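PDB 2FVG: endoglucanase from Thermotoga maritima, which probably acts, despite its name, as a metal-dependent aminopeptidase of the M42 family that uses two divalent cations per subunit. Local coordinates for residues K234-H238 against Q274-R278; V299-P303 against T322-I326; P213-I217 against I335-S340. One frame throughout, in Å; residues are numbered along the deposited sequence.

Interaction 1: residues K234-H238 against Q274-R278; sequences KWATH and QMKRR
K234-H238 is an irregular loop, kinked at W235 (phi/psi -101/67) and extended from A236 to H238. Q274-R278 is extended throughout, leaving a short strand at 274-275 for a loop. The CA atoms come nearest at A236 and R277, 4.9 Å apart. Near this point T237 N gives R277 O a weak hydrogen bond of 3.4 Å, and a water reinforces it, accepting from T237 N at 3.1 Å and donating to R277 O at 2.8 Å. The T237 hydroxyl, with chi1 at m, donates from OG1 to the same R277 O at 2.7 Å. At the other end, Q274 reaches across with chi1 p and chi2 t, so that its amide meets a single residue twice: H238 N donates to Q274 OE1 and Q274 NE2 donates to H238 O, both at 2.8 Å, as a neighbouring strand would. R277, its CA-to-CB bond toward the loop, has chi1 m, chi2 t and chi3 m, which bring the guanidinium face over the backbone at W235 and A236; NH2 lies 3.0 Å from A236 O, and NH1 meets the edge of the indole, 3.6 Å from W235 CE3. The loop holds its own bend through H238 NE2, which donates to K234 O at 2.9 Å. Q274 NE2 also bonds G242 O. A side-chain amide and a hydroxyl thus pin the loop by strands 244-245, 297-306 and 215-224 of the M42 peptidase fold, with the K276 side chain about 6 Å from that of E220, a predicted zinc ligand.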
ATOM      1  N   LYS A 234     -24.313  -2.774   1.143  1.00 36.84           N
ATOM      2  CA  LYS A 234     -24.699  -4.092   1.653  1.00 36.11           C
ATOM      3  C   LYS A 234     -23.908  -5.253   1.023  1.00 35.90           C
ATOM      4  O   LYS A 234     -23.449  -6.151   1.745  1.00 35.63           O
ATOM      5  CB  LYS A 234     -26.215  -4.297   1.540  1.00 37.18           C
ATOM      6  CG  LYS A 234     -26.724  -5.575   2.195  1.00 43.55           C
ATOM      7  CD  LYS A 234     -28.236  -5.610   2.264  1.00 47.17           C
ATOM      8  CE  LYS A 234     -28.726  -6.838   3.022  1.00 51.55           C
ATOM      9  NZ  LYS A 234     -30.218  -6.839   3.131  1.00 58.28           N
ATOM     10  N   TRP A 235     -23.731  -5.226  -0.301  1.00 33.16           N
ATOM     11  CA  TRP A 235     -22.975  -6.278  -1.005  1.00 33.99           C
ATOM     12  C   TRP A 235     -21.540  -5.810  -1.334  1.00 31.28           C
ATOM     13  O   TRP A 235     -21.167  -5.639  -2.490  1.00 31.46           O
ATOM     14  CB  TRP A 235     -23.724  -6.754  -2.266  1.00 34.96           C
ATOM     15  CG  TRP A 235     -25.203  -6.912  -2.040  1.00 39.83           C
ATOM     16  CD1 TRP A 235     -26.201  -6.123  -2.552  1.00 40.61           C
ATOM     17  CD2 TRP A 235     -25.852  -7.882  -1.202  1.00 40.66           C
ATOM     18  NE1 TRP A 235     -27.430  -6.552  -2.104  1.00 41.94           N
ATOM     19  CE2 TRP A 235     -27.248  -7.628  -1.271  1.00 42.91           C
ATOM     20  CE3 TRP A 235     -25.395  -8.943  -0.409  1.00 43.46           C
ATOM     21  CZ2 TRP A 235     -28.193  -8.402  -0.576  1.00 40.13           C
ATOM     22  CZ3 TRP A 235     -26.342  -9.723   0.285  1.00 43.71           C
ATOM     23  CH2 TRP A 235     -27.721  -9.442   0.195  1.00 43.20           C
ATOM     24  N   ALA A 236     -20.742  -5.609  -0.296  1.00 30.53           N
ATOM     25  CA  ALA A 236     -19.371  -5.139  -0.447  1.00 28.33           C
ATOM     26  C   ALA A 236     -18.516  -5.726   0.654  1.00 27.29           C
ATOM     27  O   ALA A 236     -19.037  -6.419   1.520  1.00 29.96           O
ATOM     28  CB  ALA A 236     -19.336  -3.615  -0.392  1.00 28.77           C
ATOM     29  N   THR A 237     -17.210  -5.467   0.599  1.00 26.04           N
ATOM     30  CA  THR A 237     -16.269  -5.905   1.607  1.00 30.68           C
ATOM     31  C   THR A 237     -16.449  -4.894   2.734  1.00 31.32           C
ATOM     32  O   THR A 237     -16.306  -3.682   2.516  1.00 33.53           O
ATOM     33  CB  THR A 237     -14.821  -5.866   1.076  1.00 30.35           C
ATOM     34  OG1 THR A 237     -14.764  -6.516  -0.196  1.00 32.08           O
ATOM     35  CG2 THR A 237     -13.884  -6.575   2.034  1.00 31.96           C
ATOM     36  N   HIS A 238     -16.766  -5.362   3.933  1.00 30.82           N
ATOM     37  CA  HIS A 238     -17.062  -4.402   4.999  1.00 28.51           C
ATOM     38  C   HIS A 238     -16.078  -4.200   6.112  1.00 24.97           C
ATOM     39  O   HIS A 238     -15.421  -5.137   6.553  1.00 28.47           O
ATOM     40  CB  HIS A 238     -18.422  -4.715   5.607  1.00 29.98           C
ATOM     41  CG  HIS A 238     -19.524  -4.726   4.598  1.00 34.65           C
ATOM     42  ND1 HIS A 238     -19.842  -3.620   3.831  1.00 36.12           N
ATOM     43  CD2 HIS A 238     -20.389  -5.701   4.236  1.00 32.48           C
ATOM     44  CE1 HIS A 238     -20.848  -3.921   3.030  1.00 36.59           C
ATOM     45  NE2 HIS A 238     -21.201  -5.175   3.259  1.00 37.21           N
ATOM     46  N   GLN A 274     -13.708 -12.403   5.711  1.00 27.08           N
ATOM     47  CA  GLN A 274     -14.856 -12.298   4.816  1.00 29.33           C
ATOM     48  C   GLN A 274     -14.373 -12.615   3.424  1.00 27.82           C
ATOM     49  O   GLN A 274     -13.169 -12.677   3.202  1.00 27.89           O
ATOM     50  CB  GLN A 274     -15.496 -10.891   4.848  1.00 29.60           C
ATOM     51  CG  GLN A 274     -14.557  -9.723   4.473  1.00 27.39           C
ATOM     52  CD  GLN A 274     -15.199  -8.371   4.721  1.00 26.53           C
ATOM     53  OE1 GLN A 274     -16.341  -8.150   4.343  1.00 21.06           O
ATOM     54  NE2 GLN A 274     -14.468  -7.456   5.368  1.00 22.49           N
HETATM   55  N   MSE A 275     -15.309 -12.861   2.509  1.00 26.16           N
HETATM   56  CA  MSE A 275     -14.984 -13.042   1.106  1.00 27.46           C
HETATM   57  C   MSE A 275     -14.773 -11.665   0.538  1.00 28.88           C
HETATM   58  O   MSE A 275     -15.363 -10.700   0.984  1.00 29.27           O
HETATM   59  CB  MSE A 275     -16.122 -13.698   0.336  1.00 28.47           C
HETATM   60  CG  MSE A 275     -16.519 -15.069   0.859  1.00 37.34           C
HETATM   61 SE   MSE A 275     -15.010 -16.342   0.746  1.00 52.87          SE
HETATM   62  CE  MSE A 275     -15.812 -17.930   1.681  1.00 41.63           C
ATOM     63  N   LYS A 276     -13.932 -11.589  -0.470  1.00 30.61           N
ATOM     64  CA  LYS A 276     -13.648 -10.364  -1.141  1.00 32.33           C
ATOM     65  C   LYS A 276     -14.809 -10.064  -2.100  1.00 35.48           C
ATOM     66  O   LYS A 276     -15.126 -10.878  -2.974  1.00 36.88           O
ATOM     67  CB  LYS A 276     -12.342 -10.551  -1.893  1.00 32.17           C
ATOM     68  CG  LYS A 276     -12.063  -9.516  -2.964  1.00 28.87           C
ATOM     69  CD  LYS A 276     -11.539  -8.242  -2.404  1.00 33.47           C
ATOM     70  CE  LYS A 276     -11.386  -7.223  -3.535  1.00 42.65           C
ATOM     71  NZ  LYS A 276     -10.638  -7.747  -4.721  1.00 52.67           N
ATOM     72  N   ARG A 277     -15.470  -8.925  -1.897  1.00 35.01           N
ATOM     73  CA  ARG A 277     -16.558  -8.469  -2.768  1.00 36.55           C
ATOM     74  C   ARG A 277     -16.193  -7.101  -3.285  1.00 41.11           C
ATOM     75  O   ARG A 277     -16.047  -6.165  -2.501  1.00 45.06           O
ATOM     76  CB  ARG A 277     -17.896  -8.404  -2.030  1.00 33.12           C
ATOM     77  CG  ARG A 277     -18.511  -9.760  -1.801  1.00 28.95           C
ATOM     78  CD  ARG A 277     -19.863  -9.685  -1.131  1.00 24.84           C
ATOM     79  NE  ARG A 277     -19.764  -9.273   0.272  1.00 34.59           N
ATOM     80  CZ  ARG A 277     -20.799  -9.261   1.114  1.00 37.48           C
ATOM     81  NH1 ARG A 277     -22.001  -9.656   0.702  1.00 38.79           N
ATOM     82  NH2 ARG A 277     -20.637  -8.863   2.369  1.00 37.50           N
ATOM     83  N   ARG A 278     -16.039  -6.976  -4.599  1.00 44.48           N
ATOM     84  CA  ARG A 278     -15.675  -5.701  -5.209  1.00 45.60           C
ATOM     85  C   ARG A 278     -16.713  -5.320  -6.245  1.00 46.87           C
ATOM     86  O   ARG A 278     -17.041  -6.141  -7.104  1.00 47.77           O
ATOM     87  CB  ARG A 278     -14.307  -5.847  -5.870  1.00 46.12           C
ATOM     88  CG  ARG A 278     -13.800  -4.630  -6.622  1.00 53.58           C
ATOM     89  CD  ARG A 278     -12.523  -4.979  -7.383  1.00 55.14           C
ATOM     90  NE  ARG A 278     -12.056  -3.875  -8.208  1.00 50.98           N
TER
HETATM   91  O   HOH W   1     -15.719  -3.607  -1.376  1.00 56.59           O

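Interaction 2: residues V299-P303 against T322-I326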
ATOM      1  N   VAL A 299      -4.236 -13.817  -1.942  1.00 26.66           N
ATOM      2  CA  VAL A 299      -4.361 -12.378  -1.703  1.00 24.14           C
ATOM      3  C   VAL A 299      -5.235 -12.186  -0.475  1.00 24.21           C
ATOM      4  O   VAL A 299      -6.313 -12.793  -0.358  1.00 24.28           O
ATOM      5  CB  VAL A 299      -4.981 -11.617  -2.901  1.00 23.96           C
ATOM      6  CG1 VAL A 299      -5.030 -10.118  -2.630  1.00 23.43           C
ATOM      7  CG2 VAL A 299      -4.206 -11.883  -4.186  1.00 26.76           C
ATOM      8  N   ILE A 300      -4.746 -11.376   0.455  1.00 24.55           N
ATOM      9  CA  ILE A 300      -5.450 -11.024   1.675  1.00 25.76           C
ATOM     10  C   ILE A 300      -5.541  -9.494   1.758  1.00 27.49           C
ATOM     11  O   ILE A 300      -4.541  -8.784   1.581  1.00 28.85           O
ATOM     12  CB  ILE A 300      -4.725 -11.609   2.881  1.00 28.08           C
ATOM     13  CG1 ILE A 300      -4.760 -13.138   2.785  1.00 26.99           C
ATOM     14  CG2 ILE A 300      -5.406 -11.207   4.174  1.00 30.28           C
ATOM     15  CD1 ILE A 300      -3.834 -13.828   3.749  1.00 21.09           C
ATOM     16  N   SER A 301      -6.740  -8.980   2.001  1.00 25.97           N
ATOM     17  CA  SER A 301      -6.919  -7.544   2.039  1.00 27.43           C
ATOM     18  C   SER A 301      -7.579  -7.021   3.306  1.00 28.42           C
ATOM     19  O   SER A 301      -8.526  -7.621   3.834  1.00 31.69           O
ATOM     20  CB  SER A 301      -7.786  -7.106   0.852  1.00 27.85           C
ATOM     21  OG  SER A 301      -7.241  -7.532  -0.370  1.00 29.12           O
ATOM     22  N   THR A 302      -7.065  -5.901   3.785  1.00 26.53           N
ATOM     23  CA  THR A 302      -7.688  -5.161   4.862  1.00 26.55           C
ATOM     24  C   THR A 302      -8.772  -4.293   4.182  1.00 24.12           C
ATOM     25  O   THR A 302      -8.491  -3.590   3.211  1.00 24.00           O
ATOM     26  CB  THR A 302      -6.661  -4.265   5.595  1.00 25.28           C
ATOM     27  OG1 THR A 302      -5.640  -5.098   6.139  1.00 35.47           O
ATOM     28  CG2 THR A 302      -7.324  -3.487   6.773  1.00 19.98           C
ATOM     29  N   PRO A 303     -10.027  -4.370   4.656  1.00 24.48           N
ATOM     30  CA  PRO A 303     -11.078  -3.512   4.078  1.00 23.04           C
ATOM     31  C   PRO A 303     -10.826  -2.034   4.400  1.00 23.79           C
ATOM     32  O   PRO A 303     -10.282  -1.717   5.451  1.00 26.55           O
ATOM     33  CB  PRO A 303     -12.357  -3.964   4.816  1.00 22.56           C
ATOM     34  CG  PRO A 303     -12.026  -5.287   5.414  1.00 24.42           C
ATOM     35  CD  PRO A 303     -10.547  -5.243   5.721  1.00 20.66           C
ATOM     36  N   THR A 322      -5.808  -9.211  10.175  1.00 20.83           N
ATOM     37  CA  THR A 322      -4.986  -9.391   8.983  1.00 23.61           C
ATOM     38  C   THR A 322      -3.564  -9.754   9.428  1.00 24.54           C
ATOM     39  O   THR A 322      -2.978 -10.730   8.937  1.00 25.78           O
ATOM     40  CB  THR A 322      -4.924  -8.119   8.153  1.00 20.55           C
ATOM     41  OG1 THR A 322      -6.254  -7.692   7.860  1.00 23.86           O
ATOM     42  CG2 THR A 322      -4.178  -8.377   6.820  1.00 24.99           C
ATOM     43  N   LYS A 323      -3.019  -8.974  10.362  1.00 23.59           N
ATOM     44  CA  LYS A 323      -1.701  -9.231  10.921  1.00 21.47           C
ATOM     45  C   LYS A 323      -1.660 -10.623  11.570  1.00 22.87           C
ATOM     46  O   LYS A 323      -0.689 -11.359  11.392  1.00 22.45           O
ATOM     47  CB  LYS A 323      -1.353  -8.151  11.948  1.00 23.52           C
ATOM     48  CG  LYS A 323      -0.040  -8.388  12.689  1.00 29.31           C
ATOM     49  CD  LYS A 323       0.066  -7.606  13.992  1.00 38.59           C
ATOM     50  CE  LYS A 323      -0.664  -8.300  15.150  1.00 48.52           C
ATOM     51  NZ  LYS A 323      -0.500  -7.576  16.457  1.00 48.54           N
ATOM     52  N   LYS A 324      -2.692 -10.988  12.336  1.00 23.89           N
ATOM     53  CA  LYS A 324      -2.733 -12.317  12.963  1.00 23.69           C
ATOM     54  C   LYS A 324      -2.683 -13.413  11.909  1.00 21.92           C
ATOM     55  O   LYS A 324      -1.915 -14.343  12.020  1.00 23.00           O
ATOM     56  CB  LYS A 324      -3.992 -12.520  13.806  1.00 22.54           C
ATOM     57  CG  LYS A 324      -3.994 -11.932  15.213  1.00 32.24           C
ATOM     58  CD  LYS A 324      -5.279 -12.374  15.926  1.00 28.64           C
ATOM     59  CE  LYS A 324      -5.424 -11.810  17.334  1.00 44.67           C
ATOM     60  NZ  LYS A 324      -5.642 -10.341  17.342  1.00 49.15           N
ATOM     61  N   LEU A 325      -3.521 -13.295  10.887  1.00 22.42           N
ATOM     62  CA  LEU A 325      -3.593 -14.271   9.798  1.00 24.26           C
ATOM     63  C   LEU A 325      -2.273 -14.445   9.038  1.00 23.64           C
ATOM     64  O   LEU A 325      -1.871 -15.561   8.761  1.00 24.86           O
ATOM     65  CB  LEU A 325      -4.728 -13.912   8.824  1.00 24.32           C
ATOM     66  CG  LEU A 325      -5.075 -14.894   7.707  1.00 24.27           C
ATOM     67  CD1 LEU A 325      -5.348 -16.309   8.257  1.00 21.54           C
ATOM     68  CD2 LEU A 325      -6.258 -14.383   6.906  1.00 24.02           C
ATOM     69  N   ILE A 326      -1.615 -13.348   8.693  1.00 22.90           N
ATOM     70  CA  ILE A 326      -0.336 -13.406   8.005  1.00 22.66           C
ATOM     71  C   ILE A 326       0.697 -14.103   8.912  1.00 24.60           C
ATOM     72  O   ILE A 326       1.470 -14.932   8.451  1.00 28.40           O
ATOM     73  CB  ILE A 326       0.199 -11.977   7.655  1.00 23.54           C
ATOM     74  CG1 ILE A 326      -0.710 -11.229   6.659  1.00 26.46           C
ATOM     75  CG2 ILE A 326       1.610 -12.045   7.096  1.00 19.55           C
ATOM     76  CD1 ILE A 326      -1.005 -12.002   5.383  1.00 33.88           C
TER
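An alpha/beta fold is built by laying helices on a sheet through a few well-placed side chains, and strand 297-306 under helix 316-332 illustrates it in the catalytic-domain core of an M42 peptidase. The strand segment V299-P303 and the helix segment T322-I326 run nearly antiparallel, at 163°, with their axes 9.6 Å apart at closest approach, a spacing bridged by side chains. I300 carries the largest share of the buried surface. It points straight at the helix, and its chi2 of 168° extends CD1 between two residues of one helical face: CD1 lies 3.7 Å from I326 CD1 and 4.0 Å from L325 CD2, while its CG2 meets T322 CG2 at 4.1 Å. I262 of helix 256-268 also packs on I300 and L325, and I217 and V219 of the adjacent strand pack on I326, so the apolar cluster continues beyond the pair. T322 comes second in buried area. One turn before I326, whose N bonds T322 O at 3.0 Å, it sits where helix and strand come closest, its CA 6.5 Å from that of T302. Its methyl joins the apolar side of the contact, whereas its hydroxyl is bonded to D318 O within its own helix. The strand pairs with 215-224 beside E220, a predicted zinc ligand, through backbone hydrogen bonds of I300 and T302, so this packing backs the sheet that carries the predicted metal site. At the polar end of the contact the two threonine hydroxyls meet, T302 OG1 lying 3.2 Å from T322 OG1.

Interaction 3: residues P213-I217 against I335-S340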
ATOM      1  N   PRO A 213      10.246 -17.983  -5.493  1.00 27.03           N
ATOM      2  CA  PRO A 213       9.445 -18.471  -4.371  1.00 25.12           C
ATOM      3  C   PRO A 213       8.572 -19.667  -4.727  1.00 26.70           C
ATOM      4  O   PRO A 213       8.186 -19.825  -5.887  1.00 25.91           O
ATOM      5  CB  PRO A 213       8.564 -17.264  -4.007  1.00 25.04           C
ATOM      6  CG  PRO A 213       8.507 -16.401  -5.270  1.00 26.31           C
ATOM      7  CD  PRO A 213       9.736 -16.715  -6.066  1.00 24.13           C
ATOM      8  N   THR A 214       8.271 -20.513  -3.742  1.00 24.10           N
ATOM      9  CA  THR A 214       7.348 -21.639  -3.954  1.00 25.27           C
ATOM     10  C   THR A 214       5.941 -21.046  -4.135  1.00 27.20           C
ATOM     11  O   THR A 214       5.158 -21.485  -4.989  1.00 29.65           O
ATOM     12  CB  THR A 214       7.394 -22.625  -2.753  1.00 24.45           C
ATOM     13  OG1 THR A 214       8.714 -23.137  -2.632  1.00 28.33           O
ATOM     14  CG2 THR A 214       6.453 -23.788  -2.934  1.00 23.61           C
ATOM     15  N   CYS A 215       5.626 -20.033  -3.328  1.00 27.93           N
ATOM     16  CA  CYS A 215       4.348 -19.341  -3.419  1.00 30.55           C
ATOM     17  C   CYS A 215       4.420 -17.987  -2.738  1.00 29.75           C
ATOM     18  O   CYS A 215       5.365 -17.710  -2.006  1.00 29.24           O
ATOM     19  CB  CYS A 215       3.217 -20.180  -2.830  1.00 32.97           C
ATOM     20  SG  CYS A 215       3.358 -20.446  -1.087  1.00 41.46           S
ATOM     21  N   ALA A 216       3.397 -17.169  -2.968  1.00 29.01           N
ATOM     22  CA  ALA A 216       3.338 -15.800  -2.480  1.00 28.11           C
ATOM     23  C   ALA A 216       2.002 -15.460  -1.799  1.00 30.24           C
ATOM     24  O   ALA A 216       0.961 -16.045  -2.105  1.00 31.60           O
ATOM     25  CB  ALA A 216       3.574 -14.842  -3.677  1.00 26.16           C
ATOM     26  N   ILE A 217       2.045 -14.512  -0.871  1.00 28.98           N
ATOM     27  CA  ILE A 217       0.841 -13.980  -0.226  1.00 27.72           C
ATOM     28  C   ILE A 217       0.945 -12.493  -0.513  1.00 27.38           C
ATOM     29  O   ILE A 217       1.948 -11.884  -0.166  1.00 26.27           O
ATOM     30  CB  ILE A 217       0.853 -14.227   1.301  1.00 27.75           C
ATOM     31  CG1 ILE A 217       0.714 -15.711   1.619  1.00 30.16           C
ATOM     32  CG2 ILE A 217      -0.319 -13.523   2.006  1.00 30.00           C
ATOM     33  CD1 ILE A 217       0.962 -15.997   3.114  1.00 28.53           C
ATOM     34  N   ILE A 335       0.718 -23.242   3.803  1.00 21.89           N
ATOM     35  CA  ILE A 335       0.457 -22.618   2.528  1.00 25.31           C
ATOM     36  C   ILE A 335       1.559 -22.958   1.519  1.00 24.97           C
ATOM     37  O   ILE A 335       1.314 -23.026   0.321  1.00 26.99           O
ATOM     38  CB  ILE A 335       0.221 -21.094   2.694  1.00 23.34           C
ATOM     39  CG1 ILE A 335      -0.604 -20.560   1.520  1.00 32.28           C
ATOM     40  CG2 ILE A 335       1.548 -20.330   2.974  1.00 26.74           C
ATOM     41  CD1 ILE A 335      -0.873 -19.067   1.560  1.00 30.63           C
ATOM     42  N   VAL A 336       2.770 -23.188   2.015  1.00 25.51           N
ATOM     43  CA  VAL A 336       3.890 -23.571   1.166  1.00 24.89           C
ATOM     44  C   VAL A 336       3.787 -25.067   0.868  1.00 25.34           C
ATOM     45  O   VAL A 336       3.948 -25.496  -0.269  1.00 26.20           O
ATOM     46  CB  VAL A 336       5.263 -23.250   1.829  1.00 25.13           C
ATOM     47  CG1 VAL A 336       6.390 -23.922   1.087  1.00 21.32           C
ATOM     48  CG2 VAL A 336       5.502 -21.733   1.923  1.00 17.79           C
ATOM     49  N   GLU A 337       3.488 -25.853   1.892  1.00 23.89           N
ATOM     50  CA  GLU A 337       3.382 -27.296   1.741  1.00 23.78           C
ATOM     51  C   GLU A 337       2.275 -27.745   0.766  1.00 24.65           C
ATOM     52  O   GLU A 337       2.452 -28.739   0.066  1.00 24.48           O
ATOM     53  CB  GLU A 337       3.219 -27.943   3.121  1.00 24.54           C
ATOM     54  CG  GLU A 337       4.428 -27.692   4.021  1.00 27.12           C
ATOM     55  CD  GLU A 337       4.176 -27.981   5.494  1.00 35.49           C
ATOM     56  OE1 GLU A 337       3.028 -28.302   5.870  1.00 34.98           O
ATOM     57  OE2 GLU A 337       5.142 -27.883   6.289  1.00 36.92           O
ATOM     58  N   VAL A 338       1.162 -27.015   0.691  1.00 25.19           N
ATOM     59  CA  VAL A 338       0.057 -27.415  -0.199  1.00 26.27           C
ATOM     60  C   VAL A 338       0.326 -27.291  -1.715  1.00 28.13           C
ATOM     61  O   VAL A 338      -0.409 -27.857  -2.525  1.00 26.66           O
ATOM     62  CB  VAL A 338      -1.326 -26.734   0.144  1.00 24.72           C
ATOM     63  CG1 VAL A 338      -1.860 -27.214   1.500  1.00 24.77           C
ATOM     64  CG2 VAL A 338      -1.251 -25.208   0.075  1.00 20.32           C
ATOM     65  N   VAL A 339       1.359 -26.554  -2.098  1.00 30.35           N
ATOM     66  CA  VAL A 339       1.660 -26.363  -3.515  1.00 34.46           C
ATOM     67  C   VAL A 339       2.995 -26.963  -3.920  1.00 37.42           C
ATOM     68  O   VAL A 339       3.550 -26.610  -4.962  1.00 39.83           O
ATOM     69  CB  VAL A 339       1.602 -24.867  -3.934  1.00 34.62           C
ATOM     70  CG1 VAL A 339       0.159 -24.382  -3.955  1.00 37.27           C
ATOM     71  CG2 VAL A 339       2.485 -23.993  -3.042  1.00 35.19           C
ATOM     72  N   SER A 340       3.506 -27.861  -3.082  1.00 38.39           N
ATOM     73  CA  SER A 340       4.785 -28.521  -3.324  1.00 41.23           C
ATOM     74  C   SER A 340       4.783 -29.950  -2.766  1.00 44.21           C
ATOM     75  O   SER A 340       3.784 -30.403  -2.198  1.00 45.89           O
ATOM     76  CB  SER A 340       5.953 -27.689  -2.755  1.00 41.18           C
ATOM     77  OG  SER A 340       5.774 -27.397  -1.380  1.00 30.43           O
ATOM     78  OXT SER A 340       5.765 -30.692  -2.878  1.00 46.26           O
TER
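This is apolar packing of the chain's last turn against the start of a central strand, at the end of the sheet where strand 215-224 begins. The principle is a familiar one: a C-terminal tail can be held by shape and hydrophobicity without any clear hydrogen bond across the contact. C215 and I217, two residues apart on the strand, both point toward the tail, as does T214 in the loop just before them, while A216 faces away. C215 takes the middle position, its CA 6.3 Å from that of V336; its SG lies 3.9 Å from V336 CG2 and its CB 3.9 Å from V339 CG2. Further along the strand, I217 CG1 meets I335 CD1 at 3.7 Å. T214 CG2 closes the other end, 4.0 Å from both V336 CG1 and V339 CG2 and 3.9 Å from S340 CB. The tail can meet the strand with V336 and V339 together because a type I beta turn from E337 to S340 folds it back; S340 OG donates to the O of V336, the residue just before the turn, at 2.9 Å. Around the pair, L56 of parallel strand 55-61 packs on C215, I335 and V336, and I258 of helix 256-268 covers I335 and V339, while I326 and L329 of helix 316-332 lie against I217.

The three contacts reach the same mixed sheet but differ with depth. Interaction 2 is fully buried, whereas interactions 1 and 3 are only partly so. Polar bonds and a water dominate interaction 1, where the loop is joined largely through side chains and water rather than strand pairing; interactions 2 and 3 rely mainly on apolar side chains, helix on strand in interaction 2, and a short helix with the C-terminal turn on a strand's start in interaction 3. Strands 297-306 and 215-224 are neighbours, and interactions 2 and 3 merge where I217 CG2 touches I326 CD1 at 3.8 Å. Interaction 1 meets interaction 2 instead through P303, whose CG lies 3.3 Å from Q274 NE2.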